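Local coordinates for protein glycosyl hydrolase (Streptomyces cattleya, PDB 7LR8) that probably hydrolyses the beta-1,4 link between mannose and N-acetylglucosamine in N-glycan cores, as a family GH5 glycosidase, at residues Thr240-Glu251 against Val382-Ala391. The protein carries 1 engineered substitution. Residues are numbered along the deposited sequence; the frame is centred on the assembly and turned at random.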
loop_
_atom_site.group_PDB
_atom_site.type_symbol
_atom_site.label_atom_id
_atom_site.label_comp_id
_atom_site.label_asym_id
_atom_site.label_seq_id
_atom_site.Cartn_x
_atom_site.Cartn_y
_atom_site.Cartn_z
ATOM N N THR B 240 -16.477 6.474 36.832
ATOM C CA THR B 240 -16.973 5.104 36.786
ATOM C C THR B 240 -17.140 4.631 35.346
ATOM O O THR B 240 -16.789 3.489 35.017
ATOM C CB THR B 240 -18.298 5.010 37.548
ATOM O OG1 THR B 240 -18.113 5.462 38.898
ATOM C CG2 THR B 240 -18.813 3.580 37.567
ATOM N N ALA B 241 -17.647 5.504 34.464
ATOM C CA ALA B 241 -17.871 5.110 33.073
ATOM C C ALA B 241 -16.570 4.733 32.381
ATOM O O ALA B 241 -16.533 3.794 31.577
ATOM C CB ALA B 241 -18.564 6.236 32.295
ATOM N N THR B 242 -15.489 5.458 32.669
ATOM C CA THR B 242 -14.225 5.134 32.020
ATOM C C THR B 242 -13.686 3.795 32.516
ATOM O O THR B 242 -13.184 2.994 31.719
ATOM C CB THR B 242 -13.226 6.266 32.247
ATOM O OG1 THR B 242 -13.661 7.421 31.514
ATOM C CG2 THR B 242 -11.840 5.878 31.767
ATOM N N ALA B 243 -13.833 3.512 33.813
ATOM C CA ALA B 243 -13.323 2.259 34.375
ATOM C C ALA B 243 -14.173 1.061 33.974
ATOM O O ALA B 243 -13.674 -0.070 33.937
ATOM C CB ALA B 243 -13.256 2.346 35.898
ATOM N N GLN B 244 -15.457 1.274 33.718
ATOM C CA GLN B 244 -16.381 0.187 33.453
ATOM C C GLN B 244 -16.674 0.022 31.969
ATOM O O GLN B 244 -17.515 -0.805 31.599
ATOM C CB GLN B 244 -17.684 0.426 34.229
ATOM C CG GLN B 244 -17.547 0.335 35.764
ATOM C CD GLN B 244 -17.583 -1.100 36.254
ATOM O OE1 GLN B 244 -18.029 -2.001 35.540
ATOM N NE2 GLN B 244 -17.132 -1.316 37.480
ATOM N N HIS B 245 -16.008 0.789 31.105
ATOM C CA HIS B 245 -16.387 0.769 29.700
ATOM C C HIS B 245 -16.217 -0.620 29.094
ATOM O O HIS B 245 -17.062 -1.071 28.312
ATOM C CB HIS B 245 -15.584 1.813 28.920
ATOM C CG HIS B 245 -15.972 1.894 27.475
ATOM N ND1 HIS B 245 -15.431 1.069 26.506
ATOM C CD2 HIS B 245 -16.894 2.661 26.847
ATOM C CE1 HIS B 245 -15.986 1.348 25.340
ATOM N NE2 HIS B 245 -16.885 2.299 25.520
ATOM N N ALA B 246 -15.143 -1.322 29.447
ATOM C CA ALA B 246 -14.927 -2.637 28.851
ATOM C C ALA B 246 -15.950 -3.655 29.352
ATOM O O ALA B 246 -16.450 -4.473 28.568
ATOM C CB ALA B 246 -13.500 -3.109 29.124
ATOM N N ALA B 247 -16.272 -3.630 30.654
ATOM C CA ALA B 247 -17.334 -4.489 31.175
ATOM C C ALA B 247 -18.674 -4.155 30.530
ATOM O O ALA B 247 -19.498 -5.041 30.285
ATOM C CB ALA B 247 -17.424 -4.351 32.701
ATOM N N TYR B 248 -18.915 -2.873 30.254
ATOM C CA TYR B 248 -20.134 -2.489 29.547
ATOM C C TYR B 248 -20.226 -3.153 28.178
ATOM O O TYR B 248 -21.280 -3.677 27.799
ATOM C CB TYR B 248 -20.174 -0.981 29.378
ATOM C CG TYR B 248 -21.273 -0.484 28.467
ATOM C CD1 TYR B 248 -22.603 -0.785 28.726
ATOM C CD2 TYR B 248 -20.985 0.334 27.389
ATOM C CE1 TYR B 248 -23.619 -0.308 27.909
ATOM C CE2 TYR B 248 -21.991 0.824 26.575
ATOM C CZ TYR B 248 -23.301 0.501 26.839
ATOM O OH TYR B 248 -24.303 0.993 26.028
ATOM N N LEU B 249 -19.155 -3.080 27.388
ATOM C CA LEU B 249 -19.218 -3.678 26.057
ATOM C C LEU B 249 -19.455 -5.179 26.158
ATOM O O LEU B 249 -20.188 -5.757 25.343
ATOM C CB LEU B 249 -17.940 -3.384 25.272
ATOM C CG LEU B 249 -17.778 -2.001 24.646
ATOM C CD1 LEU B 249 -16.501 -1.985 23.819
ATOM C CD2 LEU B 249 -18.991 -1.629 23.794
ATOM N N VAL B 250 -18.853 -5.821 27.162
ATOM C CA VAL B 250 -19.046 -7.255 27.366
ATOM C C VAL B 250 -20.519 -7.560 27.598
ATOM O O VAL B 250 -21.102 -8.430 26.941
ATOM C CB VAL B 250 -18.173 -7.751 28.536
ATOM C CG1 VAL B 250 -18.618 -9.144 29.021
ATOM C CG2 VAL B 250 -16.698 -7.753 28.145
ATOM N N GLU B 251 -21.146 -6.844 28.536
ATOM C CA GLU B 251 -22.535 -7.143 28.869
ATOM C C GLU B 251 -23.488 -6.658 27.782
ATOM O O GLU B 251 -24.548 -7.259 27.581
ATOM C CB GLU B 251 -22.899 -6.533 30.225
ATOM C CG GLU B 251 -22.158 -7.180 31.380
ATOM C CD GLU B 251 -22.377 -8.675 31.429
ATOM O OE1 GLU B 251 -23.552 -9.099 31.357
ATOM O OE2 GLU B 251 -21.377 -9.424 31.543
ATOM N N VAL B 382 -29.000 4.347 27.014
ATOM C CA VAL B 382 -28.650 3.006 27.483
ATOM C C VAL B 382 -27.299 3.032 28.194
ATOM O O VAL B 382 -27.140 2.477 29.290
ATOM C CB VAL B 382 -28.663 2.014 26.302
ATOM C CG1 VAL B 382 -27.915 0.741 26.646
ATOM C CG2 VAL B 382 -30.094 1.695 25.902
ATOM N N PHE B 383 -26.317 3.705 27.583
ATOM C CA PHE B 383 -24.986 3.850 28.167
ATOM C C PHE B 383 -25.055 4.418 29.581
ATOM O O PHE B 383 -24.476 3.855 30.518
ATOM C CB PHE B 383 -24.139 4.761 27.268
ATOM C CG PHE B 383 -22.697 4.899 27.699
ATOM C CD1 PHE B 383 -22.342 5.700 28.782
ATOM C CD2 PHE B 383 -21.691 4.245 26.999
ATOM C CE1 PHE B 383 -21.019 5.827 29.173
ATOM C CE2 PHE B 383 -20.355 4.377 27.381
ATOM C CZ PHE B 383 -20.021 5.160 28.469
ATOM N N GLU B 384 -25.751 5.545 29.749
ATOM C CA GLU B 384 -25.776 6.212 31.050
ATOM C C GLU B 384 -26.590 5.422 32.068
ATOM O O GLU B 384 -26.227 5.373 33.249
ATOM C CB GLU B 384 -26.316 7.636 30.906
ATOM C CG GLU B 384 -25.574 8.434 29.842
ATOM C CD GLU B 384 -25.560 9.931 30.094
ATOM O OE1 GLU B 384 -26.521 10.454 30.698
ATOM O OE2 GLU B 384 -24.580 10.586 29.674
ATOM N N ALA B 385 -27.684 4.788 31.638
ATOM C CA ALA B 385 -28.434 3.951 32.573
ATOM C C ALA B 385 -27.606 2.755 33.026
ATOM O O ALA B 385 -27.688 2.348 34.190
ATOM C CB ALA B 385 -29.749 3.488 31.949
ATOM N N PHE B 386 -26.809 2.173 32.129
ATOM C CA PHE B 386 -25.964 1.045 32.521
ATOM C C PHE B 386 -24.931 1.477 33.547
ATOM O O PHE B 386 -24.675 0.762 34.525
ATOM C CB PHE B 386 -25.267 0.436 31.297
ATOM C CG PHE B 386 -24.456 -0.804 31.613
ATOM C CD1 PHE B 386 -23.150 -0.700 32.083
ATOM C CD2 PHE B 386 -24.995 -2.071 31.413
ATOM C CE1 PHE B 386 -22.402 -1.843 32.379
ATOM C CE2 PHE B 386 -24.261 -3.225 31.701
ATOM C CZ PHE B 386 -22.960 -3.108 32.185
ATOM N N MET B 387 -24.325 2.644 33.338
ATOM C CA MET B 387 -23.313 3.119 34.269
ATOM C C MET B 387 -23.915 3.482 35.617
ATOM O O MET B 387 -23.251 3.318 36.645
ATOM C CB MET B 387 -22.569 4.311 33.675
ATOM C CG MET B 387 -21.728 3.944 32.449
ATOM S SD MET B 387 -20.627 2.545 32.784
ATOM C CE MET B 387 -19.906 2.299 31.144
ATOM N N ARG B 388 -25.154 3.980 35.639
ATOM C CA ARG B 388 -25.772 4.301 36.923
ATOM C C ARG B 388 -26.115 3.028 37.690
ATOM O O ARG B 388 -25.862 2.939 38.897
ATOM C CB ARG B 388 -27.015 5.167 36.714
ATOM N N LEU B 389 -26.672 2.027 37.002
ATOM C CA LEU B 389 -26.903 0.738 37.650
ATOM C C LEU B 389 -25.595 0.149 38.158
ATOM O O LEU B 389 -25.549 -0.449 39.241
ATOM C CB LEU B 389 -27.573 -0.232 36.675
ATOM C CG LEU B 389 -29.051 -0.016 36.369
ATOM C CD1 LEU B 389 -29.441 -0.854 35.158
ATOM C CD2 LEU B 389 -29.901 -0.369 37.577
ATOM N N THR B 390 -24.525 0.296 37.370
ATOM C CA THR B 390 -23.222 -0.221 37.769
ATOM C C THR B 390 -22.714 0.486 39.020
ATOM O O THR B 390 -22.236 -0.157 39.962
ATOM C CB THR B 390 -22.222 -0.064 36.629
ATOM O OG1 THR B 390 -22.578 -0.948 35.557
ATOM C CG2 THR B 390 -20.817 -0.400 37.120
ATOM N N ALA B 391 -22.797 1.819 39.038
ATOM C CA ALA B 391 -22.374 2.566 40.220
ATOM C C ALA B 391 -23.180 2.162 41.446
ATOM O O ALA B 391 -22.641 2.088 42.562
ATOM C CB ALA B 391 -22.505 4.068 39.967
HETATM O O HOH W 1 -21.091 -3.262 35.303
#
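Y248 meets F383, F386 and M387 where helix 240-251 passes helix 382-391 nearly at right angles, the axes 10.0 Å apart and their directions 101° from each other. The crossing is a worked example of how one aromatic knob fills a steep helix crossing: Y248 sits in a single hole formed by V382, F383, F386 and M387. With CG anti to the backbone N, the tyrosine ring runs between the two phenylalanines. Its CD1 lies over one face of the F386 ring, offset toward the rim and 3.4 Å from F386 CD1, while CE2, across the ring from CD1, comes within 3.5 Å of F383 CD2. The ring planes are inclined at 54° to F386 and 74° to F383, so the aromatic cluster interlocks obliquely. At the end of the side chain, Y248 OH lies beside V382 CG1 and hydrogen-bonds to C376 O, which satisfies the buried hydroxyl.

M387, bent at chi2, reaches along the other helix: its CG packs on A241 CB at 3.9 Å, and its CE touches Y248 CB at 3.7 Å. H245 CD2 approaches the F383 ring at its edge, in plane, while H245 ND1 is hydrogen-bonded to S225 OG. Toward the partly exposed margin, T390 CG2 lies against the Q244 amide, and one water donates to T390 OG1 and, weakly, to Q244 OE1.

The contact joins a barrel helix, following strand 221-225 of the (beta/alpha)8 fold typical of GH5, to the C-terminal region, whose strand 358-362 backs V382 and F386. No direct hydrogen bond joins the helices, so the fit of rings and methionine carries the contact, while Y248 OH and H245 ND1 find their partners outside it.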